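Local coordinates for OLD nuclease (Thermus scotoductus, PDB 6P74), which degrades linear and supercoiled double-stranded DNA in the 5'-to-3' direction as a metal-dependent exonuclease and also shows DNA-stimulated ATPase activity, at residues V427-E432 and F473-S478; D431-P436 and K454-K459; L375-G380 and G407-I412; G411-V416 and Q461-C466. All coordinates share one frame; numbering follows the deposited sequence.

Contact 1. Residues V427-E432 and F473-S478; sequences VVVHDE and FVVQPS. With SM (samarium (III) ion), chain O.
With CG of D431 beside its backbone N (chi1 -71°), the carboxylate leans over S478, whose CA lies 3.2 Å from D431 CG. The CG of H430 sits between backbone N and carbonyl carbon (chi1 67°), and the imidazole lies side by side with V474, its NE2 3.9 Å from V474 CG2. The ring's ND1 donates to D431 O, which lies near the ring plane, while the donor stands well above the carbonyl plane of D431. Between the backbones runs a regular parallel ladder: F473 N bonds to V428 O at 2.8 Å, H430 N to F473 O, V475 N to H430 O, and E432 N to V475 O at 2.9 Å. These are strands 426-431 and 472-475 of the four-stranded parallel sheet of the Toprim domain, the second of them an outermost strand. V429, D431, F473 and V475 point to one face, H430 and V474 to the other. The F473 ring has V428 O at its edge, and V427 CG1 meets F473 CD1 at 3.7 Å. At the carboxyl end of the ladder lies the metal site: D431 OD2 binds samarium at 2.4 Å, with E480 as the other protein ligand, D431 OD1 accepts a bond from L479 N, and S478 OG caps A481 N at the start of the following helix. Farther out, Q476 NE2 reaches E432 OE1 in a weak hydrogen bond of 3.4 Å.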
loop_
_atom_site.group_PDB
_atom_site.type_symbol
_atom_site.label_atom_id
_atom_site.label_comp_id
_atom_site.label_asym_id
_atom_site.label_seq_id
_atom_site.Cartn_x
_atom_site.Cartn_y
_atom_site.Cartn_z
ATOM N N VAL A 427 7.032 -12.964 34.552
ATOM C CA VAL A 427 7.178 -13.423 35.930
ATOM C C VAL A 427 7.569 -14.907 35.894
ATOM O O VAL A 427 7.091 -15.673 35.048
ATOM C CB VAL A 427 5.877 -13.179 36.731
ATOM C CG1 VAL A 427 5.947 -13.803 38.125
ATOM C CG2 VAL A 427 5.568 -11.676 36.828
ATOM N N VAL A 428 8.466 -15.304 36.788
ATOM C CA VAL A 428 8.842 -16.700 36.970
ATOM C C VAL A 428 8.207 -17.235 38.261
ATOM O O VAL A 428 8.287 -16.591 39.319
ATOM C CB VAL A 428 10.369 -16.868 37.035
ATOM C CG1 VAL A 428 10.700 -18.330 37.147
ATOM C CG2 VAL A 428 11.057 -16.240 35.823
ATOM N N VAL A 429 7.625 -18.433 38.196
ATOM C CA VAL A 429 7.320 -19.215 39.397
ATOM C C VAL A 429 7.959 -20.579 39.230
ATOM O O VAL A 429 7.796 -21.216 38.185
ATOM C CB VAL A 429 5.810 -19.403 39.660
ATOM C CG1 VAL A 429 5.549 -19.541 41.152
ATOM C CG2 VAL A 429 4.989 -18.313 39.030
ATOM N N HIS A 430 8.617 -21.066 40.277
ATOM C CA HIS A 430 9.101 -22.436 40.264
ATOM C C HIS A 430 9.168 -22.974 41.694
ATOM O O HIS A 430 9.109 -22.224 42.680
ATOM C CB HIS A 430 10.462 -22.513 39.575
ATOM C CG HIS A 430 11.549 -21.831 40.337
ATOM N ND1 HIS A 430 12.198 -22.431 41.390
ATOM C CD2 HIS A 430 12.083 -20.586 40.224
ATOM C CE1 HIS A 430 13.104 -21.597 41.877
ATOM N NE2 HIS A 430 13.054 -20.473 41.186
ATOM N N ASP A 431 9.329 -24.289 41.797
ATOM C CA ASP A 431 9.477 -24.935 43.098
ATOM C C ASP A 431 10.891 -24.779 43.628
ATOM O O ASP A 431 11.857 -24.688 42.867
ATOM C CB ASP A 431 9.130 -26.434 43.011
ATOM C CG ASP A 431 7.625 -26.693 42.810
ATOM O OD1 ASP A 431 6.848 -25.750 43.025
ATOM O OD2 ASP A 431 7.219 -27.816 42.411
ATOM N N GLU A 432 11.017 -24.776 44.956
ATOM C CA GLU A 432 12.345 -24.792 45.552
ATOM C C GLU A 432 13.010 -26.154 45.366
ATOM O O GLU A 432 14.162 -26.238 44.926
ATOM C CB GLU A 432 12.262 -24.425 47.029
ATOM C CG GLU A 432 13.615 -24.298 47.746
ATOM C CD GLU A 432 13.426 -24.269 49.271
ATOM O OE1 GLU A 432 12.294 -24.541 49.715
ATOM O OE2 GLU A 432 14.386 -23.998 50.031
ATOM N N PHE A 473 9.099 -15.923 41.944
ATOM C CA PHE A 473 8.371 -16.451 43.094
ATOM C C PHE A 473 8.739 -17.919 43.289
ATOM O O PHE A 473 8.752 -18.687 42.324
ATOM C CB PHE A 473 6.863 -16.273 42.888
ATOM C CG PHE A 473 6.447 -14.826 42.812
ATOM C CD1 PHE A 473 6.736 -14.065 41.690
ATOM C CD2 PHE A 473 5.846 -14.208 43.893
ATOM C CE1 PHE A 473 6.398 -12.717 41.630
ATOM C CE2 PHE A 473 5.479 -12.863 43.836
ATOM C CZ PHE A 473 5.750 -12.118 42.701
ATOM N N VAL A 474 9.042 -18.314 44.526
ATOM C CA VAL A 474 9.492 -19.673 44.787
ATOM C C VAL A 474 8.468 -20.378 45.664
ATOM O O VAL A 474 8.191 -19.932 46.781
ATOM C CB VAL A 474 10.878 -19.713 45.432
ATOM C CG1 VAL A 474 11.281 -21.168 45.606
ATOM C CG2 VAL A 474 11.915 -18.948 44.538
ATOM N N VAL A 475 7.913 -21.481 45.165
ATOM C CA VAL A 475 7.013 -22.305 45.975
ATOM C C VAL A 475 7.853 -23.261 46.816
ATOM O O VAL A 475 8.559 -24.111 46.269
ATOM C CB VAL A 475 6.019 -23.083 45.102
ATOM C CG1 VAL A 475 5.061 -23.856 46.026
ATOM C CG2 VAL A 475 5.255 -22.152 44.200
ATOM N N GLN A 476 7.776 -23.120 48.142
ATOM C CA GLN A 476 8.547 -23.878 49.139
ATOM C C GLN A 476 7.668 -24.915 49.820
ATOM O O GLN A 476 6.656 -24.536 50.434
ATOM C CB GLN A 476 9.081 -22.926 50.210
ATOM C CG GLN A 476 9.799 -21.726 49.677
ATOM C CD GLN A 476 10.567 -21.045 50.771
ATOM O OE1 GLN A 476 10.035 -20.180 51.456
ATOM N NE2 GLN A 476 11.812 -21.466 50.979
ATOM N N PRO A 477 8.027 -26.203 49.807
ATOM C CA PRO A 477 9.149 -26.758 49.053
ATOM C C PRO A 477 8.787 -26.998 47.598
ATOM O O PRO A 477 9.696 -27.051 46.780
ATOM C CB PRO A 477 9.440 -28.087 49.752
ATOM C CG PRO A 477 8.122 -28.472 50.406
ATOM C CD PRO A 477 7.511 -27.150 50.824
ATOM N N SER A 478 7.499 -27.136 47.285
ATOM C CA SER A 478 7.071 -27.403 45.911
ATOM C C SER A 478 5.569 -27.210 45.813
ATOM O O SER A 478 4.858 -27.299 46.815
ATOM C CB SER A 478 7.413 -28.831 45.481
ATOM O OG SER A 478 6.687 -29.749 46.291
HETATM SM SM SM O . 7.181 -29.677 40.959
HETATM O O HOH W 1 8.676 -30.544 42.896
#

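Contact 2. Residues D431-P436 and K454-K459; sequences DEDVWP and KAEQEK. With SM (samarium (III) ion), chain O.
E432 faces helix 443-467 across a water: its OE2 accepts a hydrogen bond of 2.7 Å from water 2, which in turn accepts one from Q457 NE2. The backbone oxygen of E432 comes within 3.9 Å of E456 CB and is also bonded by N460 ND2, one turn farther along the helix. D433 follows and presses on E456 through its backbone, D433 O lying 3.3 Å from E456 CG. The loop leaves the carboxyl end of strand 426-431 of the Toprim sheet, and D431 and D433 form the Asp-x-Asp pair of the Toprim fold, both inferred to bind the first divalent metal. In keeping with this, D433 OD1 lies 2.6 Å from water 1, itself a ligand of samarium. D433 CB meets E456 OE1 at 3.7 Å; the two side chains cross obliquely and their carboxylate planes stand 78° apart, D433 OD2 being 4.0 Å from E456 OE1. The amine of K409 serves both carboxylates, salt-bridged to E456 OE1 and in a long, weak ion pair with D433 OD2. The other oxygen of E456, OE2, is gripped on the syn side by K459 NZ in a second salt bridge, 2.8 Å long. V434 comes next, crossing Q457 at about a right angle, with V434 CG2 3.8 Å from Q457 CG.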
loop_
_atom_site.group_PDB
_atom_site.type_symbol
_atom_site.label_atom_id
_atom_site.label_comp_id
_atom_site.label_asym_id
_atom_site.label_seq_id
_atom_site.Cartn_x
_atom_site.Cartn_y
_atom_site.Cartn_z
ATOM N N ASP A 431 9.329 -24.289 41.797
ATOM C CA ASP A 431 9.477 -24.935 43.098
ATOM C C ASP A 431 10.891 -24.779 43.628
ATOM O O ASP A 431 11.857 -24.688 42.867
ATOM C CB ASP A 431 9.130 -26.434 43.011
ATOM C CG ASP A 431 7.625 -26.693 42.810
ATOM O OD1 ASP A 431 6.848 -25.750 43.025
ATOM O OD2 ASP A 431 7.219 -27.816 42.411
ATOM N N GLU A 432 11.017 -24.776 44.956
ATOM C CA GLU A 432 12.345 -24.792 45.552
ATOM C C GLU A 432 13.010 -26.154 45.366
ATOM O O GLU A 432 14.162 -26.238 44.926
ATOM C CB GLU A 432 12.262 -24.425 47.029
ATOM C CG GLU A 432 13.615 -24.298 47.746
ATOM C CD GLU A 432 13.426 -24.269 49.271
ATOM O OE1 GLU A 432 12.294 -24.541 49.715
ATOM O OE2 GLU A 432 14.386 -23.998 50.031
ATOM N N ASP A 433 12.304 -27.235 45.718
ATOM C CA ASP A 433 12.801 -28.606 45.535
ATOM C C ASP A 433 14.019 -28.910 46.398
ATOM O O ASP A 433 14.925 -29.628 45.982
ATOM C CB ASP A 433 13.104 -28.892 44.072
ATOM C CG ASP A 433 11.845 -29.139 43.281
ATOM O OD1 ASP A 433 10.887 -29.671 43.883
ATOM O OD2 ASP A 433 11.801 -28.823 42.079
ATOM N N VAL A 434 14.020 -28.379 47.613
ATOM C CA VAL A 434 15.021 -28.671 48.626
ATOM C C VAL A 434 14.294 -29.345 49.777
ATOM O O VAL A 434 13.227 -28.888 50.190
ATOM C CB VAL A 434 15.721 -27.381 49.080
ATOM C CG1 VAL A 434 16.604 -27.607 50.337
ATOM C CG2 VAL A 434 16.459 -26.770 47.884
ATOM N N TRP A 435 14.849 -30.441 50.272
ATOM C CA TRP A 435 14.126 -31.264 51.228
ATOM C C TRP A 435 15.012 -31.573 52.420
ATOM O O TRP A 435 16.214 -31.772 52.250
ATOM C CB TRP A 435 13.668 -32.564 50.556
ATOM C CG TRP A 435 12.843 -32.276 49.345
ATOM C CD1 TRP A 435 13.268 -32.225 48.031
ATOM C CD2 TRP A 435 11.454 -31.944 49.330
ATOM N NE1 TRP A 435 12.221 -31.886 47.213
ATOM C CE2 TRP A 435 11.095 -31.711 47.984
ATOM C CE3 TRP A 435 10.479 -31.821 50.328
ATOM C CZ2 TRP A 435 9.791 -31.378 47.606
ATOM C CZ3 TRP A 435 9.199 -31.488 49.958
ATOM C CH2 TRP A 435 8.863 -31.259 48.607
ATOM N N PRO A 436 14.466 -31.615 53.638
ATOM C CA PRO A 436 15.298 -31.994 54.783
ATOM C C PRO A 436 15.804 -33.422 54.642
ATOM O O PRO A 436 15.128 -34.300 54.095
ATOM C CB PRO A 436 14.347 -31.849 55.977
ATOM C CG PRO A 436 12.990 -31.987 55.388
ATOM C CD PRO A 436 13.089 -31.306 54.061
ATOM N N LYS A 454 21.924 -29.196 47.047
ATOM C CA LYS A 454 22.860 -28.190 46.546
ATOM C C LYS A 454 22.664 -27.941 45.054
ATOM O O LYS A 454 22.689 -26.789 44.601
ATOM C CB LYS A 454 24.312 -28.593 46.843
ATOM C CG LYS A 454 24.670 -28.640 48.330
ATOM C CD LYS A 454 23.908 -27.600 49.155
ATOM C CE LYS A 454 23.785 -28.005 50.652
ATOM N NZ LYS A 454 22.923 -29.229 50.924
ATOM N N ALA A 455 22.474 -28.999 44.267
ATOM C CA ALA A 455 22.215 -28.811 42.841
ATOM C C ALA A 455 20.990 -27.927 42.618
ATOM O O ALA A 455 21.035 -26.961 41.843
ATOM C CB ALA A 455 22.035 -30.166 42.154
ATOM N N GLU A 456 19.879 -28.251 43.292
ATOM C CA GLU A 456 18.675 -27.438 43.175
ATOM C C GLU A 456 18.926 -25.997 43.603
ATOM O O GLU A 456 18.444 -25.063 42.956
ATOM C CB GLU A 456 17.541 -28.052 44.000
ATOM C CG GLU A 456 16.942 -29.321 43.378
ATOM C CD GLU A 456 16.487 -29.180 41.917
ATOM O OE1 GLU A 456 15.715 -28.249 41.590
ATOM O OE2 GLU A 456 16.908 -30.024 41.086
ATOM N N GLN A 457 19.693 -25.796 44.683
ATOM C CA GLN A 457 19.957 -24.441 45.148
ATOM C C GLN A 457 20.744 -23.649 44.120
ATOM O O GLN A 457 20.483 -22.460 43.921
ATOM C CB GLN A 457 20.668 -24.485 46.494
ATOM C CG GLN A 457 19.686 -24.852 47.633
ATOM C CD GLN A 457 20.379 -25.107 48.948
ATOM O OE1 GLN A 457 21.531 -25.554 48.984
ATOM N NE2 GLN A 457 19.682 -24.813 50.046
ATOM N N GLU A 458 21.653 -24.311 43.418
ATOM C CA GLU A 458 22.396 -23.677 42.341
ATOM C C GLU A 458 21.473 -23.303 41.187
ATOM O O GLU A 458 21.535 -22.174 40.677
ATOM C CB GLU A 458 23.503 -24.618 41.877
ATOM C CG GLU A 458 24.649 -23.947 41.171
ATOM C CD GLU A 458 25.453 -24.932 40.337
ATOM O OE1 GLU A 458 25.282 -24.936 39.092
ATOM O OE2 GLU A 458 26.230 -25.716 40.934
ATOM N N LYS A 459 20.600 -24.234 40.767
ATOM C CA LYS A 459 19.630 -23.919 39.713
ATOM C C LYS A 459 18.709 -22.770 40.119
ATOM O O LYS A 459 18.361 -21.925 39.278
ATOM C CB LYS A 459 18.778 -25.138 39.364
ATOM C CG LYS A 459 19.511 -26.370 38.939
ATOM C CD LYS A 459 18.524 -27.443 38.606
ATOM C CE LYS A 459 19.163 -28.805 38.478
ATOM N NZ LYS A 459 18.095 -29.852 38.607
HETATM SM SM SM O . 7.181 -29.677 40.959
HETATM O O HOH W 2 16.962 -23.322 49.548
HETATM O O HOH W 1 8.676 -30.544 42.896
#

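Contact 3. Residues L375-G380 and G407-I412; sequences LVEGYG and GGKAGI
E377 meets G407 and G408 in a loop-to-loop contact, where the turn after strand 372-376 touches the turn leading into helix 409-422 of the Toprim domain. Its carbonyl oxygen receives two backbone amides: G408 N at 2.8 Å, and G407 N at 2.9 Å in a weak bond whose N-H...O angle is only 121°. Both glycines have positive phi, and at these backbone angles a CB would collide with the carbonyl oxygen of the preceding residue. G408 is the N-cap of the helix. The E377 side chain leaves beside its own backbone N (chi1 -67°) and runs alongside K409, the two pointing the same way. E377 OE1 touches K409 CE at 3.8 Å, but K409 NZ stays 4.9 Å from that oxygen; the amine turns to E456, N460 and D431 O instead. Water 3 bridges the two segments, donating to E377 OE1 at 2.9 Å and accepting a weak bond from K409 N. I412 CD1 crosses E377 CG obliquely at 3.8 Å, reaching in from the first turn of the helix. The second carboxylate oxygen, E377 OE2, accepts a bond from D431 N and is thereby tied to the neighbouring strand 426-431 of the sheet. This placement, just past the end of a central parallel strand, is that of the Toprim motif glutamate, and E377 is inferred to bind the first divalent metal.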
loop_
_atom_site.group_PDB
_atom_site.type_symbol
_atom_site.label_atom_id
_atom_site.label_comp_id
_atom_site.label_asym_id
_atom_site.label_seq_id
_atom_site.Cartn_x
_atom_site.Cartn_y
_atom_site.Cartn_z
ATOM N N LEU A 375 6.290 -17.621 33.361
ATOM C CA LEU A 375 7.162 -18.761 33.077
ATOM C C LEU A 375 7.058 -19.774 34.218
ATOM O O LEU A 375 7.356 -19.426 35.362
ATOM C CB LEU A 375 8.612 -18.287 32.925
ATOM C CG LEU A 375 8.736 -17.088 31.978
ATOM C CD1 LEU A 375 10.211 -16.724 31.692
ATOM C CD2 LEU A 375 7.976 -17.380 30.656
ATOM N N VAL A 376 6.648 -21.016 33.914
ATOM C CA VAL A 376 6.579 -22.084 34.911
ATOM C C VAL A 376 7.385 -23.291 34.413
ATOM O O VAL A 376 7.775 -23.381 33.238
ATOM C CB VAL A 376 5.122 -22.491 35.259
ATOM C CG1 VAL A 376 4.282 -21.288 35.585
ATOM C CG2 VAL A 376 4.490 -23.286 34.124
ATOM N N GLU A 377 7.642 -24.226 35.344
ATOM C CA GLU A 377 8.505 -25.369 35.043
ATOM C C GLU A 377 7.872 -26.337 34.055
ATOM O O GLU A 377 8.542 -26.809 33.126
ATOM C CB GLU A 377 8.869 -26.134 36.299
ATOM C CG GLU A 377 9.742 -25.382 37.262
ATOM C CD GLU A 377 9.897 -26.132 38.576
ATOM O OE1 GLU A 377 10.635 -27.131 38.596
ATOM O OE2 GLU A 377 9.252 -25.754 39.576
ATOM N N GLY A 378 6.606 -26.686 34.257
ATOM C CA GLY A 378 6.137 -27.928 33.667
ATOM C C GLY A 378 4.644 -27.951 33.436
ATOM O O GLY A 378 3.932 -26.977 33.694
ATOM N N TYR A 379 4.190 -29.089 32.913
ATOM C CA TYR A 379 2.802 -29.205 32.485
ATOM C C TYR A 379 1.850 -29.013 33.663
ATOM O O TYR A 379 0.888 -28.235 33.585
ATOM C CB TYR A 379 2.584 -30.560 31.820
ATOM C CG TYR A 379 1.151 -30.812 31.441
ATOM C CD1 TYR A 379 0.625 -30.296 30.263
ATOM C CD2 TYR A 379 0.317 -31.559 32.271
ATOM C CE1 TYR A 379 -0.699 -30.525 29.910
ATOM C CE2 TYR A 379 -0.993 -31.789 31.937
ATOM C CZ TYR A 379 -1.498 -31.277 30.752
ATOM O OH TYR A 379 -2.808 -31.503 30.436
ATOM N N GLY A 380 2.117 -29.701 34.774
ATOM C CA GLY A 380 1.295 -29.529 35.963
ATOM C C GLY A 380 1.258 -28.095 36.466
ATOM O O GLY A 380 0.233 -27.635 36.974
ATOM N N GLY A 407 9.726 -26.512 30.507
ATOM C CA GLY A 407 10.489 -27.742 30.490
ATOM C C GLY A 407 11.529 -27.864 31.584
ATOM O O GLY A 407 12.583 -28.478 31.362
ATOM N N GLY A 408 11.273 -27.285 32.760
ATOM C CA GLY A 408 12.164 -27.429 33.903
ATOM C C GLY A 408 12.988 -26.175 34.104
ATOM O O GLY A 408 12.865 -25.193 33.367
ATOM N N LYS A 409 13.855 -26.206 35.124
ATOM C CA LYS A 409 14.503 -24.966 35.542
ATOM C C LYS A 409 15.479 -24.458 34.484
ATOM O O LYS A 409 15.464 -23.266 34.141
ATOM C CB LYS A 409 15.172 -25.157 36.901
ATOM C CG LYS A 409 14.092 -25.364 38.020
ATOM C CD LYS A 409 14.708 -25.542 39.406
ATOM C CE LYS A 409 13.608 -25.674 40.481
ATOM N NZ LYS A 409 14.195 -25.972 41.824
ATOM N N ALA A 410 16.316 -25.351 33.932
ATOM C CA ALA A 410 17.205 -24.956 32.843
ATOM C C ALA A 410 16.416 -24.380 31.674
ATOM O O ALA A 410 16.892 -23.463 30.999
ATOM C CB ALA A 410 18.071 -26.146 32.388
ATOM N N GLY A 411 15.205 -24.888 31.441
ATOM C CA GLY A 411 14.354 -24.327 30.403
ATOM C C GLY A 411 13.886 -22.927 30.737
ATOM O O GLY A 411 13.731 -22.088 29.843
ATOM N N ILE A 412 13.630 -22.664 32.024
ATOM C CA ILE A 412 13.235 -21.321 32.454
ATOM C C ILE A 412 14.371 -20.326 32.214
ATOM O O ILE A 412 14.158 -19.249 31.658
ATOM C CB ILE A 412 12.794 -21.320 33.930
ATOM C CG1 ILE A 412 11.464 -22.043 34.091
ATOM C CG2 ILE A 412 12.601 -19.896 34.419
ATOM C CD1 ILE A 412 11.028 -22.196 35.526
HETATM O O HOH W 3 12.868 -28.183 37.058
#

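Contact 4. Residues G411-V416 and Q461-C466; sequences GIELIV and QRIQAC
E413 and R462 form a salt bridge between two helices, 409-422 and 443-467, that run side by side on one face of the parallel Toprim sheet. Their short segments are nearly parallel, 7° apart, with axes 9.6 Å from each other. R462 NE donates to E413 OE2 at 2.8 Å along an almost straight path, the N-H...O angle being 176°. That oxygen lies at the edge of the guanidinium, in its plane, yet it is met on its syn side from well out of the carboxylate plane. R462 NH2 adds a weak, bent bond to E413 OE1 at 3.0 Å, the two planes being steeply turned against each other. A bend at chi3 (61°) sets NE of R462 on this course. E413 OE2 has a second charged partner, R353 NH1, from helix 341-355, so one carboxylate serves two arginines and would be expected to offset the repulsion between them. V350 of that helix also touches both E413 and R462. Beneath the ion pair the contact turns apolar: E413 CG passes I463 CG1 at 4.1 Å, and I412 CG2 lies 4.3 Å from that same I463 atom. Toward the sheet, V428 of strand 426-431 touches I412 and V416, and H430 touches I463. One turn on, the C466 thiol is held between its backbone N and carbonyl carbon, where SG touches V416 CG1 at 3.6 Å.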
loop_
_atom_site.group_PDB
_atom_site.type_symbol
_atom_site.label_atom_id
_atom_site.label_comp_id
_atom_site.label_asym_id
_atom_site.label_seq_id
_atom_site.Cartn_x
_atom_site.Cartn_y
_atom_site.Cartn_z
ATOM N N GLY A 411 15.205 -24.888 31.441
ATOM C CA GLY A 411 14.354 -24.327 30.403
ATOM C C GLY A 411 13.886 -22.927 30.737
ATOM O O GLY A 411 13.731 -22.088 29.843
ATOM N N ILE A 412 13.630 -22.664 32.024
ATOM C CA ILE A 412 13.235 -21.321 32.454
ATOM C C ILE A 412 14.371 -20.326 32.214
ATOM O O ILE A 412 14.158 -19.249 31.658
ATOM C CB ILE A 412 12.794 -21.320 33.930
ATOM C CG1 ILE A 412 11.464 -22.043 34.091
ATOM C CG2 ILE A 412 12.601 -19.896 34.419
ATOM C CD1 ILE A 412 11.028 -22.196 35.526
ATOM N N GLU A 413 15.584 -20.661 32.655
ATOM C CA GLU A 413 16.755 -19.850 32.330
ATOM C C GLU A 413 16.758 -19.427 30.871
ATOM O O GLU A 413 16.990 -18.257 30.548
ATOM C CB GLU A 413 18.038 -20.624 32.594
ATOM C CG GLU A 413 18.447 -20.782 33.987
ATOM C CD GLU A 413 19.913 -21.096 34.035
ATOM O OE1 GLU A 413 20.713 -20.185 33.722
ATOM O OE2 GLU A 413 20.266 -22.259 34.319
ATOM N N LEU A 414 16.526 -20.383 29.968
ATOM C CA LEU A 414 16.606 -20.069 28.549
ATOM C C LEU A 414 15.577 -19.013 28.177
ATOM O O LEU A 414 15.918 -17.989 27.582
ATOM C CB LEU A 414 16.424 -21.337 27.717
ATOM C CG LEU A 414 16.543 -21.219 26.199
ATOM C CD1 LEU A 414 17.812 -20.448 25.816
ATOM C CD2 LEU A 414 16.610 -22.611 25.627
ATOM N N ILE A 415 14.315 -19.230 28.557
ATOM C CA ILE A 415 13.250 -18.318 28.151
ATOM C C ILE A 415 13.419 -16.970 28.833
ATOM O O ILE A 415 13.124 -15.923 28.243
ATOM C CB ILE A 415 11.859 -18.917 28.455
ATOM C CG1 ILE A 415 11.680 -20.279 27.801
ATOM C CG2 ILE A 415 10.754 -17.962 28.003
ATOM C CD1 ILE A 415 11.988 -20.286 26.349
ATOM N N VAL A 416 13.852 -16.973 30.102
ATOM C CA VAL A 416 14.172 -15.719 30.779
ATOM C C VAL A 416 15.211 -14.926 29.983
ATOM O O VAL A 416 15.055 -13.721 29.753
ATOM C CB VAL A 416 14.651 -15.983 32.213
ATOM C CG1 VAL A 416 15.502 -14.804 32.705
ATOM C CG2 VAL A 416 13.462 -16.167 33.127
ATOM N N GLN A 461 19.473 -20.359 42.183
ATOM C CA GLN A 461 20.288 -19.151 42.184
ATOM C C GLN A 461 20.530 -18.641 40.770
ATOM O O GLN A 461 20.560 -17.427 40.545
ATOM C CB GLN A 461 21.620 -19.411 42.897
ATOM C CG GLN A 461 22.474 -18.176 43.066
ATOM C CD GLN A 461 21.660 -16.983 43.581
ATOM O OE1 GLN A 461 21.556 -15.954 42.905
ATOM N NE2 GLN A 461 21.068 -17.122 44.774
ATOM N N ARG A 462 20.698 -19.535 39.799
ATOM C CA ARG A 462 20.905 -19.056 38.436
ATOM C C ARG A 462 19.649 -18.381 37.893
ATOM O O ARG A 462 19.738 -17.337 37.233
ATOM C CB ARG A 462 21.329 -20.188 37.527
ATOM C CG ARG A 462 22.687 -20.813 37.827
ATOM C CD ARG A 462 22.845 -22.106 36.981
ATOM N NE ARG A 462 22.767 -21.746 35.567
ATOM C CZ ARG A 462 23.770 -21.218 34.855
ATOM N NH1 ARG A 462 24.960 -21.008 35.414
ATOM N NH2 ARG A 462 23.592 -20.899 33.573
ATOM N N ILE A 463 18.471 -18.933 38.200
ATOM C CA ILE A 463 17.224 -18.297 37.787
ATOM C C ILE A 463 17.107 -16.909 38.405
ATOM O O ILE A 463 16.640 -15.955 37.769
ATOM C CB ILE A 463 16.027 -19.200 38.154
ATOM C CG1 ILE A 463 15.917 -20.332 37.132
ATOM C CG2 ILE A 463 14.739 -18.379 38.188
ATOM C CD1 ILE A 463 15.128 -21.537 37.631
ATOM N N GLN A 464 17.513 -16.780 39.659
ATOM C CA GLN A 464 17.434 -15.505 40.353
ATOM C C GLN A 464 18.403 -14.486 39.752
ATOM O O GLN A 464 18.091 -13.290 39.658
ATOM C CB GLN A 464 17.728 -15.752 41.830
ATOM C CG GLN A 464 17.634 -14.570 42.676
ATOM C CD GLN A 464 16.546 -14.711 43.701
ATOM O OE1 GLN A 464 15.542 -15.414 43.494
ATOM N NE2 GLN A 464 16.729 -14.040 44.822
ATOM N N ALA A 465 19.579 -14.948 39.328
ATOM C CA ALA A 465 20.568 -14.063 38.728
ATOM C C ALA A 465 20.095 -13.534 37.377
ATOM O O ALA A 465 20.256 -12.346 37.084
ATOM C CB ALA A 465 21.907 -14.794 38.575
ATOM N N CYS A 466 19.504 -14.383 36.537
ATOM C CA CYS A 466 19.120 -13.828 35.247
ATOM C C CYS A 466 17.789 -13.085 35.327
ATOM O O CYS A 466 17.654 -12.014 34.731
ATOM C CB CYS A 466 19.092 -14.907 34.172
ATOM S SG CYS A 466 18.143 -16.413 34.575
#

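How the contacts relate
Contact 4 is the buried one, contacts 1 and 3 are partly buried, and contact 2 lies at the surface. Contacts 1 and 3 involve neighbouring strands of one sheet and are joined through E377 and D431; contacts 3 and 4 share helix 409-422, and contacts 2 and 4 share helix 443-467. Chemistry follows place: a backbone ladder in contact 1, paired amides on one carbonyl in contact 3, water and carboxylates in contact 2, an ion pair over apolar side chains in contact 4. K409 of contact 3 links the loop and helix of contact 2, and contacts 1 and 2 both reach samarium.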